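Local atomic coordinates of alpha-catenin-like protein hmp-1 (Caenorhabditis elegans, PDB entry 5XA5), a protein that binds beta-catenin, cadherin and actin filaments at cell junctions and is required for cell migration and cell shape changes as the embryo encloses and elongates. Residues V146-A160 and M247-N259. Numbering follows the deposited sequence. Where two conformers were deposited one is given.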
ATOM      1  N   VAL A 146       0.074   4.420  -1.043  1.00 27.85           N
ATOM      2  CA  VAL A 146       0.905   5.390  -1.751  1.00 25.69           C
ATOM      3  C   VAL A 146       0.250   6.773  -1.684  1.00 30.01           C
ATOM      4  O   VAL A 146       0.942   7.779  -1.506  1.00 28.45           O
ATOM      5  CB  VAL A 146       1.133   4.978  -3.220  1.00 26.91           C
ATOM      6  CG1 VAL A 146       1.618   6.174  -4.057  1.00 30.37           C
ATOM      7  CG2 VAL A 146       2.119   3.832  -3.282  1.00 26.69           C
ATOM      8  N   LYS A 147      -1.079   6.817  -1.801  1.00 26.82           N
ATOM      9  CA  LYS A 147      -1.802   8.090  -1.744  1.00 25.64           C
ATOM     10  C   LYS A 147      -1.582   8.778  -0.410  1.00 30.02           C
ATOM     11  O   LYS A 147      -1.551  10.011  -0.326  1.00 28.26           O
ATOM     12  CB  LYS A 147      -3.299   7.883  -1.981  1.00 30.83           C
ATOM     13  CG  LYS A 147      -3.680   7.783  -3.442  1.00 41.24           C
ATOM     14  CD  LYS A 147      -5.185   7.852  -3.634  1.00 48.95           C
ATOM     15  CE  LYS A 147      -5.532   8.069  -5.103  1.00 60.83           C
ATOM     16  NZ  LYS A 147      -7.000   8.047  -5.339  1.00 65.93           N
ATOM     17  N   VAL A 148      -1.452   7.980   0.642  1.00 28.70           N
ATOM     18  CA  VAL A 148      -1.134   8.524   1.957  1.00 28.58           C
ATOM     19  C   VAL A 148       0.236   9.207   1.964  1.00 28.28           C
ATOM     20  O   VAL A 148       0.390  10.288   2.544  1.00 29.61           O
ATOM     21  CB  VAL A 148      -1.206   7.428   3.027  1.00 29.45           C
ATOM     22  CG1 VAL A 148      -0.649   7.911   4.358  1.00 29.01           C
ATOM     23  CG2 VAL A 148      -2.646   6.967   3.191  1.00 30.85           C
ATOM     24  N   ILE A 149       1.226   8.612   1.305  1.00 22.99           N
ATOM     25  CA  ILE A 149       2.535   9.231   1.220  1.00 21.62           C
ATOM     26  C   ILE A 149       2.439  10.528   0.423  1.00 23.18           C
ATOM     27  O   ILE A 149       3.020  11.545   0.812  1.00 24.63           O
ATOM     28  CB  ILE A 149       3.565   8.312   0.567  1.00 19.59           C
ATOM     29  CG1 ILE A 149       3.612   6.991   1.320  1.00 23.89           C
ATOM     30  CG2 ILE A 149       4.937   8.964   0.613  1.00 23.14           C
ATOM     31  CD1 ILE A 149       4.626   6.028   0.778  1.00 24.63           C
ATOM     32  N   VAL A 150       1.703  10.485  -0.683  1.00 23.46           N
ATOM     33  CA  VAL A 150       1.552  11.677  -1.532  1.00 21.74           C
ATOM     34  C   VAL A 150       0.885  12.808  -0.750  1.00 25.12           C
ATOM     35  O   VAL A 150       1.236  13.988  -0.913  1.00 27.55           O
ATOM     36  CB  VAL A 150       0.754  11.346  -2.823  1.00 26.16           C
ATOM     37  CG1 VAL A 150       0.392  12.611  -3.578  1.00 32.43           C
ATOM     38  CG2 VAL A 150       1.574  10.400  -3.713  1.00 27.07           C
ATOM     39  N   ASP A 151      -0.056  12.457   0.120  1.00 25.89           N
ATOM     40  CA  ASP A 151      -0.728  13.448   0.963  1.00 28.02           C
ATOM     41  C   ASP A 151       0.283  14.132   1.893  1.00 30.08           C
ATOM     42  O   ASP A 151       0.194  15.344   2.146  1.00 29.36           O
ATOM     43  CB  ASP A 151      -1.852  12.774   1.765  1.00 35.82           C
ATOM     44  CG  ASP A 151      -2.754  13.767   2.467  1.00 65.56           C
ATOM     45  OD1 ASP A 151      -2.583  13.967   3.688  1.00 76.19           O
ATOM     46  OD2 ASP A 151      -3.641  14.338   1.797  1.00 76.78           O
ATOM     47  N   LYS A 152       1.264  13.362   2.364  1.00 25.99           N
ATOM     48  CA  LYS A 152       2.322  13.908   3.219  1.00 22.19           C
ATOM     49  C   LYS A 152       3.236  14.853   2.435  1.00 24.81           C
ATOM     50  O   LYS A 152       3.627  15.911   2.945  1.00 23.90           O
ATOM     51  CB  LYS A 152       3.156  12.785   3.847  1.00 24.14           C
ATOM     52  CG  LYS A 152       4.152  13.277   4.862  1.00 33.48           C
ATOM     53  CD  LYS A 152       3.415  13.850   6.065  1.00 44.44           C
ATOM     54  CE  LYS A 152       4.366  14.215   7.188  1.00 53.98           C
ATOM     55  NZ  LYS A 152       3.651  14.239   8.503  1.00 61.07           N
ATOM     56  N   VAL A 153       3.568  14.480   1.198  1.00 24.61           N
ATOM     57  CA  VAL A 153       4.295  15.388   0.294  1.00 20.98           C
ATOM     58  C   VAL A 153       3.538  16.701   0.115  1.00 24.71           C
ATOM     59  O   VAL A 153       4.142  17.781   0.132  1.00 23.60           O
ATOM     60  CB  VAL A 153       4.513  14.736  -1.091  1.00 22.20           C
ATOM     61  CG1 VAL A 153       5.211  15.704  -2.082  1.00 23.22           C
ATOM     62  CG2 VAL A 153       5.309  13.461  -0.937  1.00 21.28           C
ATOM     63  N   ASP A 154       2.222  16.623  -0.060  1.00 22.39           N
ATOM     64  CA  ASP A 154       1.406  17.821  -0.237  1.00 21.87           C
ATOM     65  C   ASP A 154       1.435  18.716   0.999  1.00 23.01           C
ATOM     66  O   ASP A 154       1.378  19.942   0.907  1.00 25.13           O
ATOM     67  CB  ASP A 154      -0.051  17.443  -0.528  1.00 36.93           C
ATOM     68  CG  ASP A 154      -0.235  16.766  -1.870  1.00 56.15           C
ATOM     69  OD1 ASP A 154       0.611  16.953  -2.770  1.00 65.65           O
ATOM     70  OD2 ASP A 154      -1.247  16.050  -2.029  1.00 63.62           O
ATOM     71  N   GLU A 155       1.472  18.082   2.166  1.00 24.10           N
ATOM     72  CA  GLU A 155       1.514  18.826   3.419  1.00 23.74           C
ATOM     73  C   GLU A 155       2.833  19.593   3.510  1.00 22.09           C
ATOM     74  O   GLU A 155       2.843  20.766   3.877  1.00 23.48           O
ATOM     75  CB  GLU A 155       1.364  17.863   4.611  1.00 26.96           C
ATOM     76  CG  GLU A 155       1.316  18.548   5.967  1.00 37.70           C
ATOM     77  CD  GLU A 155       1.304  17.544   7.108  1.00 52.66           C
ATOM     78  OE1 GLU A 155       2.173  16.649   7.116  1.00 46.61           O
ATOM     79  OE2 GLU A 155       0.425  17.643   7.989  1.00 68.97           O
ATOM     80  N   VAL A 156       3.936  18.924   3.176  1.00 22.01           N
ATOM     81  CA  VAL A 156       5.254  19.580   3.144  1.00 19.89           C
ATOM     82  C   VAL A 156       5.226  20.722   2.131  1.00 22.01           C
ATOM     83  O   VAL A 156       5.706  21.828   2.388  1.00 21.55           O
ATOM     84  CB  VAL A 156       6.365  18.590   2.795  1.00 19.50           C
ATOM     85  CG1 VAL A 156       7.678  19.301   2.502  1.00 21.59           C
ATOM     86  CG2 VAL A 156       6.539  17.618   3.947  1.00 19.37           C
ATOM     87  N   ARG A 157       4.630  20.472   0.971  1.00 20.07           N
ATOM     88  CA  ARG A 157       4.560  21.503  -0.064  1.00 19.82           C
ATOM     89  C   ARG A 157       3.832  22.755   0.425  1.00 22.40           C
ATOM     90  O   ARG A 157       4.265  23.874   0.161  1.00 23.37           O
ATOM     91  CB  ARG A 157       3.873  20.934  -1.311  1.00 22.20           C
ATOM     92  CG  ARG A 157       3.734  21.888  -2.477  1.00 23.80           C
ATOM     93  CD  ARG A 157       2.904  21.230  -3.579  1.00 28.94           C
ATOM     94  NE  ARG A 157       3.690  20.234  -4.320  1.00 29.18           N
ATOM     95  CZ  ARG A 157       3.442  18.931  -4.370  1.00 35.12           C
ATOM     96  NH1 ARG A 157       2.408  18.396  -3.723  1.00 35.58           N
ATOM     97  NH2 ARG A 157       4.242  18.158  -5.086  1.00 29.40           N
ATOM     98  N   GLU A 158       2.729  22.569   1.150  1.00 21.21           N
ATOM     99  CA  GLU A 158       1.952  23.712   1.629  1.00 22.09           C
ATOM    100  C   GLU A 158       2.666  24.474   2.738  1.00 21.45           C
ATOM    101  O   GLU A 158       2.636  25.711   2.788  1.00 21.83           O
ATOM    102  CB  GLU A 158       0.566  23.243   2.096  1.00 24.38           C
ATOM    103  CG  GLU A 158      -0.262  24.319   2.778  1.00 24.45           C
ATOM    104  CD  GLU A 158      -0.524  25.561   1.888  1.00 25.16           C
ATOM    105  OE1 GLU A 158      -0.477  25.415   0.646  1.00 29.36           O
ATOM    106  OE2 GLU A 158      -0.822  26.657   2.419  1.00 26.58           O
ATOM    107  N   THR A 159       3.296  23.747   3.646  1.00 22.99           N
ATOM    108  CA  THR A 159       4.069  24.418   4.677  1.00 20.16           C
ATOM    109  C   THR A 159       5.201  25.235   4.063  1.00 22.69           C
ATOM    110  O   THR A 159       5.416  26.385   4.460  1.00 23.58           O
ATOM    111  CB  THR A 159       4.609  23.400   5.698  1.00 21.01           C
ATOM    112  OG1 THR A 159       3.503  22.687   6.265  1.00 25.77           O
ATOM    113  CG2 THR A 159       5.365  24.121   6.814  1.00 26.95           C
ATOM    114  N   ALA A 160       5.894  24.669   3.074  1.00 21.34           N
ATOM    115  CA  ALA A 160       6.943  25.412   2.366  1.00 20.36           C
ATOM    116  C   ALA A 160       6.373  26.619   1.651  1.00 25.17           C
ATOM    117  O   ALA A 160       7.006  27.682   1.602  1.00 22.57           O
ATOM    118  CB  ALA A 160       7.661  24.523   1.383  1.00 22.35           C
ATOM    119  N   MET A 247      13.104  23.357  -4.464  1.00 26.93           N
ATOM    120  CA  MET A 247      12.202  22.711  -3.514  1.00 32.22           C
ATOM    121  C   MET A 247      11.009  22.108  -4.239  1.00 30.56           C
ATOM    122  O   MET A 247      10.646  20.940  -4.033  1.00 27.79           O
ATOM    123  CB  MET A 247      11.734  23.729  -2.470  1.00 36.38           C
ATOM    124  CG  MET A 247      10.818  23.173  -1.412  1.00 40.35           C
ATOM    125  SD  MET A 247      11.799  22.443  -0.093  1.00 36.29           S
ATOM    126  CE  MET A 247      10.494  21.983   1.061  1.00 36.24           C
ATOM    127  N   HIS A 248      10.401  22.919  -5.094  1.00 32.02           N
ATOM    128  CA  HIS A 248       9.227  22.475  -5.828  0.59 32.02           C
ATOM    129  C   HIS A 248       9.551  21.295  -6.732  1.00 31.73           C
ATOM    130  O   HIS A 248       8.770  20.336  -6.800  1.00 27.41           O
ATOM    131  CB  HIS A 248       8.636  23.631  -6.628  0.59 27.73           C
ATOM    132  CG  HIS A 248       8.017  24.688  -5.772  0.59 32.54           C
ATOM    133  ND1 HIS A 248       8.102  26.033  -6.070  0.59 32.01           N
ATOM    134  CD2 HIS A 248       7.308  24.604  -4.621  0.59 39.31           C
ATOM    135  CE1 HIS A 248       7.471  26.728  -5.141  0.59 37.47           C
ATOM    136  NE2 HIS A 248       6.977  25.883  -4.251  0.59 34.20           N
ATOM    137  N   SER A 249      10.705  21.331  -7.389  1.00 27.27           N
ATOM    138  CA  SER A 249      11.126  20.221  -8.234  0.61 29.67           C
ATOM    139  C   SER A 249      11.309  18.923  -7.458  1.00 28.47           C
ATOM    140  O   SER A 249      10.914  17.865  -7.923  1.00 25.12           O
ATOM    141  CB  SER A 249      12.418  20.578  -8.961  0.61 30.35           C
ATOM    142  OG  SER A 249      12.174  21.617  -9.887  0.61 29.41           O
ATOM    143  N   ALA A 250      11.905  19.000  -6.271  1.00 26.30           N
ATOM    144  CA  ALA A 250      12.101  17.795  -5.467  1.00 28.16           C
ATOM    145  C   ALA A 250      10.769  17.183  -5.042  1.00 27.64           C
ATOM    146  O   ALA A 250      10.595  15.961  -5.064  1.00 25.06           O
ATOM    147  CB  ALA A 250      12.943  18.096  -4.237  1.00 25.92           C
ATOM    148  N   LEU A 251       9.841  18.035  -4.618  1.00 25.95           N
ATOM    149  CA  LEU A 251       8.540  17.544  -4.156  1.00 22.55           C
ATOM    150  C   LEU A 251       7.780  16.935  -5.325  1.00 22.68           C
ATOM    151  O   LEU A 251       7.203  15.856  -5.187  1.00 24.62           O
ATOM    152  CB  LEU A 251       7.728  18.665  -3.517  1.00 23.67           C
ATOM    153  CG  LEU A 251       8.346  19.195  -2.219  1.00 26.62           C
ATOM    154  CD1 LEU A 251       7.732  20.536  -1.863  1.00 30.51           C
ATOM    155  CD2 LEU A 251       8.174  18.207  -1.081  1.00 30.51           C
ATOM    156  N   ASN A 252       7.790  17.616  -6.471  1.00 25.60           N
ATOM    157  CA  ASN A 252       7.170  17.058  -7.670  1.00 22.62           C
ATOM    158  C   ASN A 252       7.813  15.739  -8.077  1.00 27.68           C
ATOM    159  O   ASN A 252       7.133  14.829  -8.551  1.00 28.96           O
ATOM    160  CB  ASN A 252       7.241  18.045  -8.835  1.00 25.74           C
ATOM    161  CG  ASN A 252       6.417  19.274  -8.586  1.00 32.39           C
ATOM    162  OD1 ASN A 252       5.608  19.309  -7.663  1.00 32.56           O
ATOM    163  ND2 ASN A 252       6.613  20.296  -9.407  1.00 42.32           N
ATOM    164  N   ALA A 253       9.128  15.648  -7.907  1.00 25.18           N
ATOM    165  CA  ALA A 253       9.837  14.408  -8.228  1.00 25.92           C
ATOM    166  C   ALA A 253       9.403  13.248  -7.328  1.00 26.00           C
ATOM    167  O   ALA A 253       9.182  12.127  -7.815  1.00 26.06           O
ATOM    168  CB  ALA A 253      11.342  14.632  -8.141  1.00 27.96           C
ATOM    169  N   LEU A 254       9.270  13.502  -6.025  1.00 25.13           N
ATOM    170  CA  LEU A 254       8.778  12.476  -5.110  1.00 24.47           C
ATOM    171  C   LEU A 254       7.405  11.994  -5.540  1.00 27.26           C
ATOM    172  O   LEU A 254       7.151  10.794  -5.616  1.00 26.51           O
ATOM    173  CB  LEU A 254       8.703  12.996  -3.669  1.00 23.64           C
ATOM    174  CG  LEU A 254      10.015  13.209  -2.908  1.00 28.74           C
ATOM    175  CD1 LEU A 254       9.780  13.979  -1.609  1.00 30.21           C
ATOM    176  CD2 LEU A 254      10.695  11.907  -2.595  1.00 25.79           C
ATOM    177  N   GLU A 255       6.505  12.933  -5.808  1.00 25.32           N
ATOM    178  CA  GLU A 255       5.150  12.564  -6.207  1.00 23.46           C
ATOM    179  C   GLU A 255       5.136  11.788  -7.524  1.00 29.02           C
ATOM    180  O   GLU A 255       4.447  10.779  -7.637  1.00 30.11           O
ATOM    181  CB  GLU A 255       4.275  13.817  -6.335  1.00 28.09           C
ATOM    182  CG  GLU A 255       2.809  13.522  -6.645  1.00 36.41           C
ATOM    183  CD  GLU A 255       1.913  14.746  -6.488  1.00 41.71           C
ATOM    184  OE1 GLU A 255       2.443  15.861  -6.283  1.00 44.32           O
ATOM    185  OE2 GLU A 255       0.674  14.592  -6.571  1.00 47.68           O
ATOM    186  N   SER A 256       5.883  12.277  -8.515  1.00 26.06           N
ATOM    187  CA  SER A 256       6.013  11.586  -9.795  1.00 28.95           C
ATOM    188  C   SER A 256       6.453  10.134  -9.631  1.00 31.90           C
ATOM    189  O   SER A 256       5.822   9.225 -10.164  1.00 31.84           O
ATOM    190  CB  SER A 256       7.017  12.310 -10.698  1.00 32.51           C
ATOM    191  OG  SER A 256       6.470  13.513 -11.207  1.00 40.42           O
ATOM    192  N   VAL A 257       7.539   9.914  -8.897  1.00 25.71           N
ATOM    193  CA  VAL A 257       8.062   8.554  -8.725  1.00 25.85           C
ATOM    194  C   VAL A 257       7.114   7.680  -7.913  1.00 26.29           C
ATOM    195  O   VAL A 257       6.925   6.510  -8.235  1.00 28.57           O
ATOM    196  CB  VAL A 257       9.462   8.571  -8.049  1.00 28.49           C
ATOM    197  CG1 VAL A 257       9.950   7.158  -7.752  1.00 31.09           C
ATOM    198  CG2 VAL A 257      10.461   9.281  -8.934  1.00 28.95           C
ATOM    199  N   LEU A 258       6.527   8.230  -6.851  1.00 26.44           N
ATOM    200  CA  LEU A 258       5.557   7.446  -6.068  1.00 29.16           C
ATOM    201  C   LEU A 258       4.432   6.942  -6.970  1.00 28.65           C
ATOM    202  O   LEU A 258       3.932   5.829  -6.787  1.00 31.58           O
ATOM    203  CB  LEU A 258       4.979   8.275  -4.919  1.00 25.33           C
ATOM    204  CG  LEU A 258       5.909   8.561  -3.735  1.00 26.29           C
ATOM    205  CD1 LEU A 258       5.315   9.668  -2.855  1.00 27.41           C
ATOM    206  CD2 LEU A 258       6.155   7.286  -2.926  1.00 29.13           C
ATOM    207  N   ASN A 259       4.052   7.764  -7.947  1.00 30.10           N
ATOM    208  CA  ASN A 259       3.033   7.391  -8.932  1.00 30.43           C
ATOM    209  C   ASN A 259       3.561   6.577 -10.111  1.00 31.43           C
ATOM    210  O   ASN A 259       2.828   6.320 -11.070  1.00 38.78           O
ATOM    211  CB  ASN A 259       2.340   8.650  -9.463  1.00 29.26           C
ATOM    212  CG  ASN A 259       1.395   9.256  -8.456  1.00 37.09           C
ATOM    213  OD1 ASN A 259       0.791   8.543  -7.655  1.00 35.71           O
ATOM    214  ND2 ASN A 259       1.252  10.579  -8.493  1.00 32.42           N
TER
HETATM  215  O   HOH W   1      -0.917  15.864  -4.831  1.00 46.28           O
HETATM  216  O   HOH W   2       6.114  21.349  -5.576  1.00 36.53           O
HETATM  217  O   HOH W   3       5.381  25.056  -2.091  1.00 41.46           O
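The helical segments 146-160 and 247-258, parts of helices 117-165 and 234-258, run antiparallel, their axes 172° apart and 9.9 Å at closest approach, the CA atoms of V153 and L251, and of V150 and E255, being nearest neighbours across the pair. L258 is a knob in a hole formed by V146, I149, V150 and V153: its CD1 lies 3.6 Å from CG2 of I149, which crosses it at about a right angle. Farther along, L251 spreads its two methyls, CD2 against CG1 of V156 (3.8 Å) and CD1 over the backbone and CB of R157, while the CE of M247 reaches A160 CB. Such knob-and-hole packing suits the helical bundles of the vinculin/alpha-catenin family; helices 169-196 and 200-229 complete this bundle in the amino-terminal part of the protein. Along one border R157, bent at chi3 (-76°), hydrogen-bonds through NH2 to N252 OD1 (3.1 Å), which lies 27° out of the guanidinium plane, and makes salt bridges from NH2 to E255 OE1 (3.2 Å, a weak hydrogen bond) and from NH1 to D154 OD1. A water joins NE to N252 OD1. The cation probably offsets the repulsion between D154 OD1 and E255 OE1, 4.1 Å apart; a leucine in its place would probably leave those carboxylates without their shared countercharge.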